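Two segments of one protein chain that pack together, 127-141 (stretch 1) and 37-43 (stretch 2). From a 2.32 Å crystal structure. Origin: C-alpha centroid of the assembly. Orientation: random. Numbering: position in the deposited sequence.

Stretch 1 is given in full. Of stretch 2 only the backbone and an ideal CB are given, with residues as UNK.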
# COMPACT_ATOMS: atom_id res chain seq x y z
N SER A 127 -5.45 -2.23 3.90
CA SER A 127 -6.68 -1.48 3.93
C SER A 127 -6.50 -0.23 4.80
O SER A 127 -5.99 -0.30 5.93
CB SER A 127 -7.80 -2.34 4.50
OG SER A 127 -9.03 -1.63 4.48
N PHE A 128 -6.86 0.93 4.25
CA PHE A 128 -6.60 2.21 4.92
C PHE A 128 -7.88 2.80 5.42
O PHE A 128 -8.98 2.35 5.03
CB PHE A 128 -5.89 3.20 3.98
CG PHE A 128 -4.47 2.83 3.70
CD1 PHE A 128 -4.16 1.94 2.68
CD2 PHE A 128 -3.46 3.24 4.56
CE1 PHE A 128 -2.87 1.54 2.47
CE2 PHE A 128 -2.16 2.85 4.35
CZ PHE A 128 -1.87 1.98 3.32
N LYS A 129 -7.75 3.80 6.30
CA LYS A 129 -8.88 4.22 7.12
C LYS A 129 -9.91 4.97 6.26
O LYS A 129 -11.09 4.98 6.57
CB LYS A 129 -8.38 5.07 8.30
CG LYS A 129 -9.49 5.50 9.25
CD LYS A 129 -8.98 6.30 10.45
CE LYS A 129 -10.13 6.72 11.36
NZ LYS A 129 -9.64 7.51 12.54
N ASP A 130 -9.45 5.52 5.13
CA ASP A 130 -10.34 6.14 4.14
C ASP A 130 -9.73 6.09 2.73
O ASP A 130 -8.58 5.69 2.56
CB ASP A 130 -10.63 7.60 4.54
CG ASP A 130 -9.37 8.46 4.57
OD1 ASP A 130 -8.44 8.18 3.80
OD2 ASP A 130 -9.32 9.41 5.35
N ILE A 131 -10.49 6.57 1.75
CA ILE A 131 -10.14 6.41 0.34
C ILE A 131 -8.91 7.22 0.00
O ILE A 131 -8.03 6.78 -0.74
CB ILE A 131 -11.29 6.89 -0.56
CG1 ILE A 131 -12.57 6.13 -0.22
CG2 ILE A 131 -10.92 6.67 -2.02
CD1 ILE A 131 -13.69 6.26 -1.24
N THR A 132 -8.90 8.43 0.54
CA THR A 132 -7.84 9.37 0.35
C THR A 132 -6.50 8.79 0.74
O THR A 132 -5.52 8.89 -0.02
CB THR A 132 -8.13 10.61 1.22
OG1 THR A 132 -9.23 11.33 0.65
CG2 THR A 132 -6.87 11.52 1.36
N ASP A 133 -6.44 8.26 1.94
CA ASP A 133 -5.26 7.56 2.44
C ASP A 133 -4.82 6.42 1.53
O ASP A 133 -3.63 6.23 1.27
CB ASP A 133 -5.51 7.05 3.84
CG ASP A 133 -5.28 8.11 4.90
OD1 ASP A 133 -4.97 9.27 4.51
OD2 ASP A 133 -5.36 7.79 6.10
N ALA A 134 -5.80 5.68 1.00
CA ALA A 134 -5.51 4.53 0.16
C ALA A 134 -4.89 5.04 -1.12
O ALA A 134 -3.90 4.52 -1.59
CB ALA A 134 -6.79 3.76 -0.14
N GLN A 135 -5.46 6.11 -1.64
CA GLN A 135 -4.99 6.70 -2.88
C GLN A 135 -3.62 7.36 -2.73
O GLN A 135 -2.83 7.34 -3.67
CB GLN A 135 -6.02 7.67 -3.43
CG GLN A 135 -7.37 7.01 -3.67
CD GLN A 135 -8.30 7.83 -4.53
OE1 GLN A 135 -8.20 9.05 -4.60
NE2 GLN A 135 -9.25 7.15 -5.17
N CYS A 136 -3.31 7.82 -1.53
CA CYS A 136 -1.95 8.28 -1.21
C CYS A 136 -0.95 7.15 -1.18
O CYS A 136 0.21 7.31 -1.60
CB CYS A 136 -1.92 9.00 0.14
SG CYS A 136 -2.77 10.59 0.10
N PHE A 137 -1.34 6.02 -0.61
CA PHE A 137 -0.42 4.90 -0.51
C PHE A 137 -0.15 4.41 -1.93
O PHE A 137 1.00 4.18 -2.32
CB PHE A 137 -1.02 3.83 0.36
CG PHE A 137 -0.15 2.64 0.55
CD1 PHE A 137 1.04 2.74 1.21
CD2 PHE A 137 -0.54 1.40 0.06
CE1 PHE A 137 1.85 1.64 1.37
CE2 PHE A 137 0.25 0.29 0.24
CZ PHE A 137 1.45 0.41 0.90
N VAL A 138 -1.19 4.44 -2.75
CA VAL A 138 -1.04 4.10 -4.16
C VAL A 138 0.02 5.01 -4.86
O VAL A 138 0.91 4.53 -5.59
CB VAL A 138 -2.41 4.14 -4.91
CG1 VAL A 138 -2.21 3.98 -6.42
CG2 VAL A 138 -3.33 3.03 -4.43
N SER A 139 -0.03 6.31 -4.59
CA SER A 139 0.89 7.26 -5.21
C SER A 139 2.28 7.09 -4.66
O SER A 139 3.26 7.17 -5.39
CB SER A 139 0.42 8.68 -5.00
OG SER A 139 -0.68 8.95 -5.85
N PHE A 140 2.38 6.82 -3.36
CA PHE A 140 3.67 6.58 -2.75
C PHE A 140 4.31 5.34 -3.37
O PHE A 140 5.49 5.33 -3.70
CB PHE A 140 3.51 6.41 -1.24
CG PHE A 140 4.69 5.78 -0.57
CD1 PHE A 140 5.92 6.41 -0.57
CD2 PHE A 140 4.57 4.55 0.05
CE1 PHE A 140 7.01 5.83 0.04
CE2 PHE A 140 5.66 3.97 0.67
CZ PHE A 140 6.88 4.61 0.66
N LEU A 141 3.51 4.29 -3.54
CA LEU A 141 3.98 3.05 -4.12
C LEU A 141 4.42 3.27 -5.56
O LEU A 141 5.41 2.70 -6.01
CB LEU A 141 2.90 1.97 -4.06
CG LEU A 141 2.64 1.35 -2.69
CD1 LEU A 141 1.71 0.15 -2.82
CD2 LEU A 141 3.94 0.95 -2.03
N UNK A 37 0.22 15.33 4.11
CA UNK A 37 -0.33 14.87 5.40
C UNK A 37 -0.19 13.33 5.59
O UNK A 37 0.40 12.86 6.56
CB UNK A 37 -1.80 15.27 5.50
N UNK A 38 -0.76 12.57 4.66
CA UNK A 38 -0.54 11.15 4.63
C UNK A 38 0.94 10.84 4.92
O UNK A 38 1.28 10.14 5.90
CB UNK A 38 -0.97 10.58 3.28
N UNK A 39 1.84 11.43 4.14
CA UNK A 39 3.25 11.08 4.24
C UNK A 39 3.83 11.36 5.62
O UNK A 39 4.64 10.59 6.13
CB UNK A 39 4.05 11.84 3.18
N UNK A 40 3.42 12.46 6.23
CA UNK A 40 3.90 12.84 7.56
C UNK A 40 3.46 11.88 8.63
O UNK A 40 4.26 11.45 9.45
CB UNK A 40 3.42 14.25 7.92
N UNK A 41 2.16 11.59 8.64
CA UNK A 41 1.60 10.56 9.53
C UNK A 41 2.31 9.21 9.52
O UNK A 41 2.64 8.66 10.58
CB UNK A 41 0.13 10.33 9.16
N UNK A 42 2.54 8.67 8.33
CA UNK A 42 3.06 7.30 8.21
C UNK A 42 4.58 7.24 8.35
O UNK A 42 5.13 6.21 8.76
CB UNK A 42 2.65 6.70 6.86
N UNK A 43 5.25 8.34 8.05
CA UNK A 43 6.66 8.50 8.43
C UNK A 43 6.79 8.48 9.95
O UNK A 43 7.74 7.91 10.50
CB UNK A 43 7.23 9.80 7.86

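Stretch 2 is a single helical segment that crosses helix 131-141 almost at right angles (82°), with the axes 10.1 Å apart at closest approach. So steep a crossing confines intimate contact to a small region, and the nearest CA pair joins position 38 to Asp-133.

Position 37 has helical backbone angles and a CB that points sideways, with nothing of stretch 1 within 5.5 Å. Many residues would suit it, polar ones readily. It is Asn-37, which makes no contact with stretch 1.

At position 38 the CA-to-CB bond points toward stretch 1, and the ideal CB lies 3.6 Å from CB of Cys-136. Beyond it, the helix surface made by Asp-133, Cys-136, Phe-137 and Phe-140, with the Phe-128 ring nearby, offers a largely apolar hollow. A large apolar side chain would fill it, a flat aromatic one best; Phe, Tyr, Trp, Leu or Met could be considered. The residue is Trp-38, a knob among those four helix residues. With chi1 in t, its indole lies against the helix so that CB of Cys-136 sits over one face, 3.5 Å from the centroid of the five-membered ring, a CH-pi contact. CZ2 of Trp-38 meets CD1 of Phe-137 at 3.5 Å, rim to rim, while CZ3 packs 3.6 Å from CB of Phe-140. The indole edge is directed toward the face of Phe-128 in an offset arrangement. NE1 of Trp-38 comes within 3.3 Å of O of Asp-133, but the angle is too poor for a hydrogen bond.

Position 39 points sideways, so a side chain must be long enough to turn back toward the Phe-140 ring; Met suits, and Lys or an aromatic residue is conceivable. Met-39 does so, its SD 4.4 Å from CD1 of Phe-140, approaching the ring obliquely.

Position 40 is out of reach and leaves the choice open; it is Asn-40.

Position 41 points toward stretch 1 across open space, and the carboxylate of Asp-133 lies some way off. A long basic residue, Arg or Lys, would suit. Arg-41 forms a salt bridge: NH2 donates to OD1 of Asp-133 at 2.7 Å, and NH1 to OD2 of Asp-133 at 3.2 Å, so the two groups meet edge to edge.

Position 42 also points toward stretch 1, with the Phe-128 ring at a distance that favours a long or aromatic side chain, such as Tyr, Phe or Met. In Tyr-42, the ring face receives the edge of Phe-128, the planes at 83°, and OH lies 3.7 Å from CD2 of Phe-128.

Position 43 is out of reach, so a polar residue is acceptable; it is Glu-43.

Stretch 2 (37-43) NWMNRYE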
# COMPACT_ATOMS: atom_id res chain seq x y z
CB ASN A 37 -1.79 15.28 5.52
CG ASN A 37 -2.40 14.83 6.84
OD1 ASN A 37 -1.93 15.23 7.91
ND2 ASN A 37 -3.44 13.99 6.78
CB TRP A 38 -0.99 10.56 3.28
CG TRP A 38 -0.96 9.09 3.27
CD1 TRP A 38 -1.92 8.24 3.75
CD2 TRP A 38 0.12 8.28 2.85
NE1 TRP A 38 -1.50 6.95 3.64
CE2 TRP A 38 -0.25 6.94 3.09
CE3 TRP A 38 1.36 8.55 2.27
CZ2 TRP A 38 0.58 5.87 2.76
CZ3 TRP A 38 2.18 7.49 1.95
CH2 TRP A 38 1.79 6.17 2.20
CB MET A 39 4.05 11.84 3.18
CG MET A 39 5.49 11.37 3.06
SD MET A 39 5.63 9.74 2.31
CE MET A 39 7.32 9.33 2.72
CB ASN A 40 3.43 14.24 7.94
CG ASN A 40 4.34 15.32 7.40
OD1 ASN A 40 5.58 15.21 7.48
ND2 ASN A 40 3.76 16.36 6.80
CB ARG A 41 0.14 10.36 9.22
CG ARG A 41 -0.69 11.47 9.80
CD ARG A 41 -2.14 11.11 9.82
NE ARG A 41 -2.73 11.26 8.50
CZ ARG A 41 -3.36 10.30 7.84
NH1 ARG A 41 -3.48 9.08 8.36
NH2 ARG A 41 -3.90 10.57 6.66
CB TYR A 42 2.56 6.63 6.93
CG TYR A 42 1.12 6.16 7.10
CD1 TYR A 42 0.83 5.00 7.82
CD2 TYR A 42 0.05 6.94 6.67
CE1 TYR A 42 -0.47 4.59 8.05
CE2 TYR A 42 -1.27 6.54 6.89
CZ TYR A 42 -1.52 5.37 7.59
OH TYR A 42 -2.81 4.96 7.80
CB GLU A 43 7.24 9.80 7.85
CG GLU A 43 7.68 9.67 6.40
CD GLU A 43 8.22 10.98 5.81
OE1 GLU A 43 7.82 12.07 6.28
OE2 GLU A 43 9.03 10.90 4.85
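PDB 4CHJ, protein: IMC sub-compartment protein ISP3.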